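Local structure of cysteine synthase 3 (6KR5) at residues 160-166 and 239-245; 46-50 and 172-176; 31-36 and 327-332; 263-267 and 317-323. The protein probably catalyses the last step of cysteine synthesis, making L-cysteine from O-acetylserine and sulfide with the help of pyridoxal-5'-phosphate. All blocks are in the same frame, centred on the assembly; numbering follows the deposited sequence. Where two conformers were deposited one is given.

Interaction 1: 160-166 and 239-245; sequences FGNPDNT and AGFVTDI
The ring of Phe160 lies against Phe241, Ala239 and Thr243. Its chi1 is in the m well (-68°), and Phe241 has chi1 p (58°). The two rings form a T-shaped pair: the edge of Phe241 points at a face of Phe160, with centroids 5.0 Å apart and planes at 70°. The closest atoms are Phe160 CG and Phe241 CZ at 3.7 Å. Thr243 CG2 sits 3.6 Å from Phe160 CD1, and Ala239 CB is 3.9 Å from Phe160 CE1. The nearest CA atoms are those of Gly161 and Asp244, 4.8 Å apart. Ile245 N donates to Phe160 O at 3.3 Å. Residues 239-245 form an irregular loop. Residues 160-162 lead into the helix that starts at Pro163. Asn162 is its N-cap, and its OD1 accepts from Asp164 N at 2.8 Å. Ile245, chi1 m and chi2 t, reaches the start of this helix. Its CD1 is 3.6 Å from Asn165 ND2, and its CG2 is 3.3 Å from Thr166 OG1. Asn165 ND2 itself bonds to Thr193 OG1 and Gln159 O. The side chain of Asn165 is about 5 Å from PLP. The contact is thus a loop packed on a capped helix start beside the cofactor site of a PLP-dependent cysteine synthase.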
loop_
_atom_site.group_PDB
_atom_site.type_symbol
_atom_site.label_atom_id
_atom_site.label_comp_id
_atom_site.label_asym_id
_atom_site.label_seq_id
_atom_site.Cartn_x
_atom_site.Cartn_y
_atom_site.Cartn_z
ATOM N N PHE B 160 1.996 -5.154 23.658
ATOM C CA PHE B 160 1.620 -6.537 23.950
ATOM C C PHE B 160 0.575 -6.659 25.051
ATOM O O PHE B 160 0.067 -7.770 25.273
ATOM C CB PHE B 160 2.861 -7.353 24.317
ATOM C CG PHE B 160 3.806 -7.559 23.169
ATOM C CD1 PHE B 160 3.503 -8.463 22.166
ATOM C CD2 PHE B 160 4.990 -6.841 23.082
ATOM C CE1 PHE B 160 4.370 -8.648 21.099
ATOM C CE2 PHE B 160 5.862 -7.032 22.022
ATOM C CZ PHE B 160 5.544 -7.928 21.030
ATOM N N GLY B 161 0.209 -5.552 25.704
ATOM C CA GLY B 161 -0.718 -5.580 26.828
ATOM C C GLY B 161 -1.806 -4.522 26.804
ATOM O O GLY B 161 -2.737 -4.554 27.615
ATOM N N ASN B 162 -1.710 -3.579 25.881
ATOM C CA ASN B 162 -2.593 -2.422 25.907
ATOM C C ASN B 162 -3.986 -2.806 25.426
ATOM O O ASN B 162 -4.136 -3.215 24.263
ATOM C CB ASN B 162 -2.009 -1.316 25.022
ATOM C CG ASN B 162 -2.691 0.020 25.235
ATOM O OD1 ASN B 162 -3.884 0.081 25.545
ATOM N ND2 ASN B 162 -1.938 1.102 25.061
ATOM N N PRO B 163 -5.030 -2.652 26.242
ATOM C CA PRO B 163 -6.380 -2.978 25.764
ATOM C C PRO B 163 -6.841 -2.108 24.613
ATOM O O PRO B 163 -7.801 -2.480 23.926
ATOM C CB PRO B 163 -7.255 -2.776 27.014
ATOM C CG PRO B 163 -6.475 -1.843 27.870
ATOM C CD PRO B 163 -5.039 -2.210 27.648
ATOM N N ASP B 164 -6.201 -0.952 24.387
ATOM C CA ASP B 164 -6.567 -0.115 23.250
ATOM C C ASP B 164 -6.041 -0.683 21.939
ATOM O O ASP B 164 -6.508 -0.284 20.871
ATOM C CB ASP B 164 -6.066 1.312 23.465
ATOM C CG ASP B 164 -6.657 1.942 24.716
ATOM O OD1 ASP B 164 -7.808 1.596 25.063
ATOM O OD2 ASP B 164 -5.967 2.761 25.354
ATOM N N ASN B 165 -5.091 -1.617 22.011
ATOM C CA ASN B 165 -4.744 -2.436 20.849
ATOM C C ASN B 165 -5.924 -3.326 20.469
ATOM O O ASN B 165 -6.488 -3.204 19.373
ATOM C CB ASN B 165 -3.475 -3.242 21.183
ATOM C CG ASN B 165 -3.097 -4.278 20.122
ATOM O OD1 ASN B 165 -3.876 -4.616 19.234
ATOM N ND2 ASN B 165 -1.872 -4.795 20.236
ATOM N N THR B 166 -6.332 -4.207 21.388
ATOM C CA THR B 166 -7.467 -5.095 21.159
ATOM C C THR B 166 -8.709 -4.334 20.710
ATOM O O THR B 166 -9.411 -4.763 19.784
ATOM C CB THR B 166 -7.733 -5.859 22.457
ATOM O OG1 THR B 166 -6.487 -6.366 22.931
ATOM C CG2 THR B 166 -8.708 -7.007 22.239
ATOM N N ALA B 239 6.114 -13.974 18.901
ATOM C CA ALA B 239 6.852 -13.110 19.820
ATOM C C ALA B 239 7.688 -13.883 20.836
ATOM O O ALA B 239 8.580 -13.290 21.457
ATOM C CB ALA B 239 5.887 -12.188 20.557
ATOM N N GLY B 240 7.434 -15.179 21.010
ATOM C CA GLY B 240 8.237 -15.996 21.905
ATOM C C GLY B 240 7.744 -16.040 23.328
ATOM O O GLY B 240 8.434 -16.605 24.186
ATOM N N PHE B 241 6.576 -15.462 23.598
ATOM C CA PHE B 241 5.960 -15.488 24.919
ATOM C C PHE B 241 4.462 -15.372 24.710
ATOM O O PHE B 241 4.001 -14.948 23.648
ATOM C CB PHE B 241 6.483 -14.360 25.835
ATOM C CG PHE B 241 6.272 -12.973 25.281
ATOM C CD1 PHE B 241 7.199 -12.420 24.410
ATOM C CD2 PHE B 241 5.150 -12.237 25.606
ATOM C CE1 PHE B 241 7.013 -11.153 23.882
ATOM C CE2 PHE B 241 4.959 -10.961 25.068
ATOM C CZ PHE B 241 5.891 -10.431 24.206
ATOM N N VAL B 242 3.698 -15.770 25.724
ATOM C CA VAL B 242 2.250 -15.602 25.675
ATOM C C VAL B 242 1.953 -14.177 26.129
ATOM O O VAL B 242 2.314 -13.785 27.238
ATOM C CB VAL B 242 1.534 -16.633 26.560
ATOM C CG1 VAL B 242 0.039 -16.464 26.449
ATOM C CG2 VAL B 242 1.935 -18.035 26.150
ATOM N N THR B 243 1.327 -13.391 25.259
ATOM C CA THR B 243 1.180 -11.967 25.537
ATOM C C THR B 243 0.062 -11.706 26.541
ATOM O O THR B 243 -0.846 -12.523 26.739
ATOM C CB THR B 243 0.898 -11.191 24.249
ATOM O OG1 THR B 243 -0.411 -11.518 23.763
ATOM C CG2 THR B 243 1.943 -11.518 23.191
ATOM N N ASP B 244 0.127 -10.524 27.168
ATOM C CA ASP B 244 -0.890 -10.147 28.148
ATOM C C ASP B 244 -2.277 -10.047 27.516
ATOM O O ASP B 244 -3.286 -10.254 28.197
ATOM C CB ASP B 244 -0.514 -8.822 28.815
ATOM C CG ASP B 244 0.569 -8.975 29.868
ATOM O OD1 ASP B 244 0.817 -10.107 30.323
ATOM O OD2 ASP B 244 1.171 -7.947 30.251
ATOM N N ILE B 245 -2.354 -9.734 26.217
ATOM C CA ILE B 245 -3.645 -9.634 25.543
ATOM C C ILE B 245 -4.261 -11.009 25.307
ATOM O O ILE B 245 -5.492 -11.152 25.277
ATOM C CB ILE B 245 -3.467 -8.861 24.219
ATOM C CG1 ILE B 245 -3.229 -7.384 24.506
ATOM C CG2 ILE B 245 -4.661 -9.059 23.297
ATOM C CD1 ILE B 245 -2.798 -6.568 23.276
#

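Interaction 2: 46-50 and 172-176; sequences VKLEC and TANEI
Lys47 NZ donates to Glu175 OE1 at 2.8 Å, and the pair is a salt bridge. Both residues are buried. Lys47 reaches across with chi1 to chi3 all t and a final turn at chi4 (67°, p). Glu175 has chi1 m and chi2 t. The charges are shared more widely: Glu175 OE1 also pairs with Arg60, Lys47 NZ bonds Thr24 OG1, and Glu49 bonds Thr24 and Arg60. The aliphatic part of Lys47 packs on the helix: Lys47 CD lies 3.7 Å from Ile176 CG1, and Lys47 CE is 3.8 Å from Thr172 CG2. Strand 46-48 and helix 172-176 have axes 11.1 Å apart at closest approach, with 131° between their N-to-C directions. The nearest CA atoms are those of Lys47 and Ile176, 8.2 Å apart. Residues 49-50 turn into a 3-10 segment. This is helix-on-sheet packing in a three-layer alpha/beta domain. The strand runs between strands 26-28 and 301-306, and Thr172 and Ile176 also touch Val200 of helix 195-207.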
loop_
_atom_site.group_PDB
_atom_site.type_symbol
_atom_site.label_atom_id
_atom_site.label_comp_id
_atom_site.label_asym_id
_atom_site.label_seq_id
_atom_site.Cartn_x
_atom_site.Cartn_y
_atom_site.Cartn_z
ATOM N N VAL B 46 -10.063 -13.314 2.178
ATOM C CA VAL B 46 -8.903 -12.686 2.805
ATOM C C VAL B 46 -9.198 -11.215 3.057
ATOM O O VAL B 46 -9.694 -10.504 2.173
ATOM C CB VAL B 46 -7.625 -12.869 1.960
ATOM C CG1 VAL B 46 -7.155 -14.312 2.045
ATOM C CG2 VAL B 46 -7.822 -12.441 0.504
ATOM N N LYS B 47 -8.882 -10.753 4.267
ATOM C CA LYS B 47 -9.074 -9.358 4.645
ATOM C C LYS B 47 -7.731 -8.651 4.529
ATOM O O LYS B 47 -6.776 -9.018 5.216
ATOM C CB LYS B 47 -9.628 -9.233 6.062
ATOM C CG LYS B 47 -9.990 -7.789 6.404
ATOM C CD LYS B 47 -10.954 -7.687 7.557
ATOM C CE LYS B 47 -11.309 -6.229 7.842
ATOM N NZ LYS B 47 -12.091 -5.527 6.774
ATOM N N LEU B 48 -7.657 -7.654 3.646
ATOM C CA LEU B 48 -6.374 -7.099 3.207
ATOM C C LEU B 48 -6.032 -5.857 4.022
ATOM O O LEU B 48 -6.344 -4.726 3.631
ATOM C CB LEU B 48 -6.423 -6.800 1.716
ATOM C CG LEU B 48 -6.880 -8.013 0.923
ATOM C CD1 LEU B 48 -6.871 -7.663 -0.550
ATOM C CD2 LEU B 48 -5.959 -9.162 1.172
ATOM N N GLU B 49 -5.326 -6.070 5.138
ATOM C CA GLU B 49 -4.922 -4.945 5.967
ATOM C C GLU B 49 -3.822 -4.125 5.310
ATOM O O GLU B 49 -3.484 -3.042 5.804
ATOM C CB GLU B 49 -4.515 -5.453 7.352
ATOM C CG GLU B 49 -5.720 -6.028 8.101
ATOM C CD GLU B 49 -6.770 -4.956 8.373
ATOM O OE1 GLU B 49 -6.388 -3.942 8.996
ATOM O OE2 GLU B 49 -7.950 -5.124 7.979
ATOM N N CYS B 50 -3.280 -4.594 4.190
ATOM C CA CYS B 50 -2.376 -3.773 3.405
ATOM C C CYS B 50 -3.057 -2.533 2.838
ATOM O O CYS B 50 -2.365 -1.605 2.395
ATOM C CB CYS B 50 -1.803 -4.614 2.275
ATOM S SG CYS B 50 -0.637 -3.734 1.268
ATOM N N THR B 172 -12.436 -3.808 12.855
ATOM C CA THR B 172 -12.099 -4.960 12.024
ATOM C C THR B 172 -13.225 -5.982 12.036
ATOM O O THR B 172 -13.678 -6.448 10.982
ATOM C CB THR B 172 -10.791 -5.592 12.513
ATOM O OG1 THR B 172 -9.838 -4.566 12.824
ATOM C CG2 THR B 172 -10.208 -6.540 11.457
ATOM N N ALA B 173 -13.704 -6.323 13.234
ATOM C CA ALA B 173 -14.775 -7.305 13.365
ATOM C C ALA B 173 -16.062 -6.821 12.717
ATOM O O ALA B 173 -16.731 -7.588 12.015
ATOM C CB ALA B 173 -15.018 -7.626 14.837
ATOM N N ASN B 174 -16.432 -5.556 12.948
ATOM C CA ASN B 174 -17.659 -5.047 12.345
ATOM C C ASN B 174 -17.586 -5.089 10.828
ATOM O O ASN B 174 -18.575 -5.416 10.159
ATOM C CB ASN B 174 -17.946 -3.618 12.799
ATOM C CG ASN B 174 -19.273 -3.111 12.263
ATOM O OD1 ASN B 174 -20.315 -3.720 12.515
ATOM N ND2 ASN B 174 -19.244 -2.015 11.504
ATOM N N GLU B 175 -16.423 -4.747 10.266
ATOM C CA GLU B 175 -16.248 -4.840 8.823
ATOM C C GLU B 175 -16.468 -6.265 8.330
ATOM O O GLU B 175 -17.124 -6.473 7.305
ATOM C CB GLU B 175 -14.855 -4.350 8.433
ATOM C CG GLU B 175 -14.657 -2.863 8.678
ATOM C CD GLU B 175 -13.197 -2.467 8.752
ATOM O OE1 GLU B 175 -12.374 -3.111 8.068
ATOM O OE2 GLU B 175 -12.879 -1.503 9.475
ATOM N N ILE B 176 -15.919 -7.258 9.033
ATOM C CA ILE B 176 -16.151 -8.649 8.638
ATOM C C ILE B 176 -17.627 -8.999 8.765
ATOM O O ILE B 176 -18.207 -9.650 7.886
ATOM C CB ILE B 176 -15.280 -9.602 9.472
ATOM C CG1 ILE B 176 -13.800 -9.369 9.153
ATOM C CG2 ILE B 176 -15.679 -11.058 9.195
ATOM C CD1 ILE B 176 -12.869 -9.934 10.202
#

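Interaction 3: 31-36 and 327-332; sequences GVTDHP and KQQVLD
A type I beta turn, Gly31 to Asp34, in the loop between strands 26-28 and 43-48 packs on residues 327-332 of the C-terminal helix. Asp34 also centres an inverse gamma turn (phi/psi -80/79°), and His35 is extended. The CA atoms of His35 and Leu331 are the nearest pair, at 7.0 Å. In Lys327 chi1, chi2 and chi4 are t and chi3 is off-rotamer at 98°. Its NZ donates to Gly31 O at 2.9 Å and to Asp34 OD2 at 3.0 Å, the latter a salt bridge. Five residues on, Asp332 OD1 accepts from His35 NE2 at 2.7 Å (His35 chi1 t). Leu331, chi1 m and chi2 t, lies between these bonds. Its CD1 is 3.6 Å from Asp34 O, its CD2 is 4.2 Å from Val32 CB, and its CB is 3.7 Å from His35 CD2. Asp273 accepts from Gly31 N and Val32 N at the start of the turn. Charged and polar bonds flank an apolar leucine, so the fit depends on direction as well as on packing.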
loop_
_atom_site.group_PDB
_atom_site.type_symbol
_atom_site.label_atom_id
_atom_site.label_comp_id
_atom_site.label_asym_id
_atom_site.label_seq_id
_atom_site.Cartn_x
_atom_site.Cartn_y
_atom_site.Cartn_z
ATOM N N GLY B 31 -7.328 -18.900 -6.822
ATOM C CA GLY B 31 -6.210 -19.627 -7.393
ATOM C C GLY B 31 -5.668 -20.683 -6.456
ATOM O O GLY B 31 -5.486 -21.840 -6.842
ATOM N N VAL B 32 -5.416 -20.304 -5.199
ATOM C CA VAL B 32 -4.846 -21.250 -4.242
ATOM C C VAL B 32 -5.895 -22.114 -3.560
ATOM O O VAL B 32 -5.526 -23.027 -2.815
ATOM C CB VAL B 32 -3.993 -20.540 -3.169
ATOM C CG1 VAL B 32 -2.787 -19.878 -3.814
ATOM C CG2 VAL B 32 -4.823 -19.544 -2.346
ATOM N N THR B 33 -7.188 -21.872 -3.801
ATOM C CA THR B 33 -8.241 -22.748 -3.295
ATOM C C THR B 33 -8.601 -23.844 -4.285
ATOM O O THR B 33 -9.428 -24.704 -3.959
ATOM C CB THR B 33 -9.505 -21.950 -2.950
ATOM O OG1 THR B 33 -10.061 -21.392 -4.149
ATOM C CG2 THR B 33 -9.186 -20.839 -1.950
ATOM N N ASP B 34 -7.987 -23.824 -5.471
ATOM C CA ASP B 34 -8.202 -24.789 -6.549
ATOM C C ASP B 34 -7.397 -26.046 -6.222
ATOM O O ASP B 34 -6.300 -26.280 -6.734
ATOM C CB ASP B 34 -7.790 -24.161 -7.877
ATOM C CG ASP B 34 -7.926 -25.101 -9.063
ATOM O OD1 ASP B 34 -8.727 -26.060 -9.011
ATOM O OD2 ASP B 34 -7.206 -24.858 -10.054
ATOM N N HIS B 35 -7.958 -26.864 -5.331
ATOM C CA HIS B 35 -7.302 -28.073 -4.858
ATOM C C HIS B 35 -8.365 -29.072 -4.431
ATOM O O HIS B 35 -9.368 -28.671 -3.830
ATOM C CB HIS B 35 -6.356 -27.794 -3.684
ATOM C CG HIS B 35 -5.430 -28.929 -3.379
ATOM N ND1 HIS B 35 -5.678 -29.845 -2.381
ATOM C CD2 HIS B 35 -4.264 -29.305 -3.954
ATOM C CE1 HIS B 35 -4.696 -30.730 -2.346
ATOM N NE2 HIS B 35 -3.825 -30.424 -3.290
ATOM N N PRO B 36 -8.179 -30.364 -4.720
ATOM C CA PRO B 36 -9.215 -31.351 -4.374
ATOM C C PRO B 36 -9.572 -31.395 -2.901
ATOM O O PRO B 36 -10.694 -31.796 -2.568
ATOM C CB PRO B 36 -8.595 -32.678 -4.835
ATOM C CG PRO B 36 -7.669 -32.291 -5.938
ATOM C CD PRO B 36 -7.109 -30.946 -5.548
ATOM N N LYS B 327 1.388 -25.078 -10.222
ATOM C CA LYS B 327 0.483 -24.773 -9.118
ATOM C C LYS B 327 0.057 -26.036 -8.388
ATOM O O LYS B 327 0.049 -26.079 -7.152
ATOM C CB LYS B 327 -0.755 -24.022 -9.608
ATOM C CG LYS B 327 -1.698 -23.703 -8.462
ATOM C CD LYS B 327 -2.835 -22.779 -8.873
ATOM C CE LYS B 327 -4.092 -23.571 -9.179
ATOM N NZ LYS B 327 -5.206 -22.671 -9.566
ATOM N N GLN B 328 -0.275 -27.097 -9.125
ATOM C CA GLN B 328 -0.732 -28.291 -8.428
ATOM C C GLN B 328 0.391 -28.922 -7.616
ATOM O O GLN B 328 0.156 -29.411 -6.505
ATOM C CB GLN B 328 -1.339 -29.291 -9.410
ATOM C CG GLN B 328 -2.812 -28.997 -9.694
ATOM C CD GLN B 328 -3.621 -28.742 -8.421
ATOM O OE1 GLN B 328 -4.257 -27.694 -8.272
ATOM N NE2 GLN B 328 -3.610 -29.707 -7.506
ATOM N N GLN B 329 1.621 -28.907 -8.134
ATOM C CA GLN B 329 2.724 -29.437 -7.342
ATOM C C GLN B 329 2.904 -28.637 -6.063
ATOM O O GLN B 329 3.132 -29.206 -4.990
ATOM C CB GLN B 329 4.019 -29.434 -8.145
ATOM C CG GLN B 329 4.000 -30.442 -9.294
ATOM C CD GLN B 329 5.311 -30.487 -10.047
ATOM O OE1 GLN B 329 5.560 -29.671 -10.944
ATOM N NE2 GLN B 329 6.159 -31.450 -9.689
ATOM N N VAL B 330 2.814 -27.311 -6.164
ATOM C CA VAL B 330 3.005 -26.474 -4.984
ATOM C C VAL B 330 1.875 -26.688 -3.990
ATOM O O VAL B 330 2.116 -26.854 -2.790
ATOM C CB VAL B 330 3.130 -24.993 -5.389
ATOM C CG1 VAL B 330 3.066 -24.114 -4.150
ATOM C CG2 VAL B 330 4.436 -24.764 -6.110
ATOM N N LEU B 331 0.625 -26.679 -4.460
ATOM C CA LEU B 331 -0.490 -26.840 -3.528
ATOM C C LEU B 331 -0.515 -28.238 -2.923
ATOM O O LEU B 331 -0.838 -28.396 -1.743
ATOM C CB LEU B 331 -1.814 -26.533 -4.215
ATOM C CG LEU B 331 -2.014 -25.064 -4.591
ATOM C CD1 LEU B 331 -3.387 -24.885 -5.204
ATOM C CD2 LEU B 331 -1.854 -24.165 -3.377
ATOM N N ASP B 332 -0.179 -29.268 -3.712
ATOM C CA ASP B 332 -0.062 -30.611 -3.146
ATOM C C ASP B 332 0.977 -30.650 -2.028
ATOM O O ASP B 332 0.754 -31.279 -0.987
ATOM C CB ASP B 332 0.312 -31.618 -4.234
ATOM C CG ASP B 332 -0.891 -32.130 -5.010
ATOM O OD1 ASP B 332 -2.039 -31.911 -4.576
ATOM O OD2 ASP B 332 -0.678 -32.768 -6.066
#

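Interaction 4: 263-267 and 317-323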
loop_
_atom_site.group_PDB
_atom_site.type_symbol
_atom_site.label_atom_id
_atom_site.label_comp_id
_atom_site.label_asym_id
_atom_site.label_seq_id
_atom_site.Cartn_x
_atom_site.Cartn_y
_atom_site.Cartn_z
ATOM N N TRP B 263 6.352 -18.971 3.845
ATOM C CA TRP B 263 6.954 -18.252 2.730
ATOM C C TRP B 263 6.482 -18.815 1.399
ATOM O O TRP B 263 6.152 -18.061 0.478
ATOM C CB TRP B 263 8.470 -18.330 2.797
ATOM C CG TRP B 263 9.079 -17.691 3.976
ATOM C CD1 TRP B 263 8.504 -16.787 4.833
ATOM C CD2 TRP B 263 10.415 -17.895 4.437
ATOM N NE1 TRP B 263 9.415 -16.424 5.808
ATOM C CE2 TRP B 263 10.591 -17.090 5.583
ATOM C CE3 TRP B 263 11.475 -18.697 4.001
ATOM C CZ2 TRP B 263 11.793 -17.048 6.281
ATOM C CZ3 TRP B 263 12.665 -18.659 4.700
ATOM C CH2 TRP B 263 12.811 -17.844 5.830
ATOM N N LYS B 264 6.483 -20.149 1.272
ATOM C CA LYS B 264 6.017 -20.775 0.039
ATOM C C LYS B 264 4.557 -20.421 -0.240
ATOM O O LYS B 264 4.193 -20.112 -1.381
ATOM C CB LYS B 264 6.206 -22.289 0.123
ATOM C CG LYS B 264 5.824 -23.012 -1.160
ATOM C CD LYS B 264 6.506 -24.376 -1.271
ATOM C CE LYS B 264 5.955 -25.355 -0.269
ATOM N NZ LYS B 264 6.682 -26.662 -0.261
ATOM N N MET B 265 3.709 -20.444 0.796
ATOM C CA MET B 265 2.319 -20.031 0.617
ATOM C C MET B 265 2.222 -18.594 0.111
ATOM O O MET B 265 1.432 -18.302 -0.796
ATOM C CB MET B 265 1.548 -20.179 1.928
ATOM C CG MET B 265 0.058 -19.953 1.754
ATOM S SD MET B 265 -0.773 -21.442 1.129
ATOM C CE MET B 265 -1.163 -20.947 -0.543
ATOM N N ALA B 266 3.008 -17.680 0.690
ATOM C CA ALA B 266 2.951 -16.283 0.263
ATOM C C ALA B 266 3.322 -16.143 -1.204
ATOM O O ALA B 266 2.691 -15.376 -1.938
ATOM C CB ALA B 266 3.876 -15.433 1.133
ATOM N N ARG B 267 4.341 -16.879 -1.649
ATOM C CA ARG B 267 4.717 -16.835 -3.059
ATOM C C ARG B 267 3.608 -17.374 -3.945
ATOM O O ARG B 267 3.389 -16.869 -5.053
ATOM C CB ARG B 267 6.000 -17.628 -3.292
ATOM C CG ARG B 267 7.237 -16.940 -2.746
ATOM C CD ARG B 267 8.507 -17.627 -3.220
ATOM N NE ARG B 267 8.714 -18.931 -2.589
ATOM C CZ ARG B 267 9.350 -19.119 -1.437
ATOM N NH1 ARG B 267 9.847 -18.083 -0.770
ATOM N NH2 ARG B 267 9.500 -20.346 -0.963
ATOM N N ASP B 317 14.618 -12.842 1.229
ATOM C CA ASP B 317 14.602 -13.715 0.066
ATOM C C ASP B 317 13.206 -14.239 -0.245
ATOM O O ASP B 317 13.079 -15.168 -1.051
ATOM C CB ASP B 317 15.581 -14.876 0.258
ATOM C CG ASP B 317 17.005 -14.508 -0.140
ATOM O OD1 ASP B 317 17.235 -13.333 -0.501
ATOM O OD2 ASP B 317 17.891 -15.391 -0.098
ATOM N N LEU B 318 12.164 -13.643 0.356
ATOM C CA LEU B 318 10.796 -14.131 0.168
ATOM C C LEU B 318 10.466 -14.288 -1.306
ATOM O O LEU B 318 9.771 -15.231 -1.700
ATOM C CB LEU B 318 9.787 -13.187 0.843
ATOM C CG LEU B 318 8.284 -13.506 0.707
ATOM C CD1 LEU B 318 7.935 -14.828 1.381
ATOM C CD2 LEU B 318 7.414 -12.402 1.276
ATOM N N TYR B 319 10.977 -13.393 -2.146
ATOM C CA TYR B 319 10.713 -13.454 -3.575
ATOM C C TYR B 319 11.957 -13.748 -4.396
ATOM O O TYR B 319 11.925 -13.612 -5.626
ATOM C CB TYR B 319 10.069 -12.159 -4.033
ATOM C CG TYR B 319 8.784 -11.891 -3.314
ATOM C CD1 TYR B 319 7.705 -12.750 -3.450
ATOM C CD2 TYR B 319 8.659 -10.802 -2.468
ATOM C CE1 TYR B 319 6.529 -12.517 -2.808
ATOM C CE2 TYR B 319 7.490 -10.563 -1.816
ATOM C CZ TYR B 319 6.426 -11.416 -1.984
ATOM O OH TYR B 319 5.248 -11.161 -1.346
ATOM N N LYS B 320 13.045 -14.144 -3.747
ATOM C CA LYS B 320 14.232 -14.624 -4.438
ATOM C C LYS B 320 14.136 -16.126 -4.682
ATOM O O LYS B 320 14.392 -16.594 -5.797
ATOM C CB LYS B 320 15.488 -14.282 -3.629
ATOM N N THR B 321 13.756 -16.880 -3.647
ATOM C CA THR B 321 13.472 -18.302 -3.796
ATOM C C THR B 321 12.358 -18.515 -4.814
ATOM O O THR B 321 11.389 -17.753 -4.869
ATOM C CB THR B 321 13.064 -18.900 -2.450
ATOM O OG1 THR B 321 13.942 -18.413 -1.427
ATOM C CG2 THR B 321 13.116 -20.420 -2.488
ATOM N N ILE B 322 12.492 -19.561 -5.622
ATOM C CA ILE B 322 11.536 -19.839 -6.685
ATOM C C ILE B 322 11.114 -21.299 -6.602
ATOM O O ILE B 322 11.965 -22.195 -6.567
ATOM C CB ILE B 322 12.131 -19.515 -8.071
ATOM C CG1 ILE B 322 11.057 -19.628 -9.158
ATOM C CG2 ILE B 322 13.333 -20.401 -8.362
ATOM C CD1 ILE B 322 10.007 -18.531 -9.093
ATOM N N GLU B 323 9.802 -21.537 -6.549
ATOM C CA GLU B 323 9.285 -22.893 -6.676
ATOM C C GLU B 323 9.294 -23.282 -8.144
ATOM O O GLU B 323 8.722 -22.577 -8.983
ATOM C CB GLU B 323 7.870 -23.012 -6.119
ATOM C CG GLU B 323 7.818 -23.301 -4.629
ATOM C CD GLU B 323 8.261 -22.108 -3.814
ATOM O OE1 GLU B 323 7.718 -21.009 -4.047
ATOM O OE2 GLU B 323 9.159 -22.272 -2.961
HETATM O O HOH W 1 5.073 -21.168 -3.980
HETATM O O HOH W 2 3.128 -12.488 -1.494
HETATM O O HOH W 3 12.459 -18.153 0.759
#
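Arg267 buries the most surface here. Its chi angles, m, t, m and -88°, bend the chain so that the guanidinium reaches the loop. NE donates to Glu323 OE1 at 2.7 Å and NH2 to Glu323 OE2 at 2.8 Å, a bidentate salt bridge. NH1 donates to Leu318 O at 3.0 Å. Thr321 CB lies over one guanidinium face, 3.7 Å from NH1. Glu323 has chi1 m and chi2 p, which brings its carboxylate to the guanidinium. Leu318, chi1 t and chi2 p, puts CD1 3.8 Å from Trp263 CB and 4.1 Å from Ala266 CB. Lys264 CG packs 3.7 Å from Glu323 CD, and water 1 donates to Lys264 O and Glu323 OE1. CB of Tyr319 points away from the helix, but with chi1 m its OH donates to water 2 at 2.5 Å, which donates to Ala266 O. Tyr319 also packs on Met118 of the second subunit. Arg267 thus fastens helix 259-273 to the loop before the C-terminal helix, in the fold of type II PLP enzymes.

Interactions 3 and 4 form one region. Their centres are 15 Å apart, and they touch at Val32 CG1 and Met265 CE (3.8 Å) and at Val330 CG2 and Glu323 CB (3.9 Å). Interaction 4 is nested in the chain loop that interaction 3 closes. Interaction 1 lies on the opposite side of the chain's centre from both, with centres 35 Å from interaction 3 and 29 Å from interaction 4. The segments of interactions 1 and 2 alternate along the chain. Helices 163-167 and 169-179 link them, and their nearest atoms are about 7 Å apart. PLP is nearest Asn165 of interaction 1, about 5 Å away. Glu49 of interaction 2 is about 8 Å away, and Leu318 of interaction 4 about 10 Å.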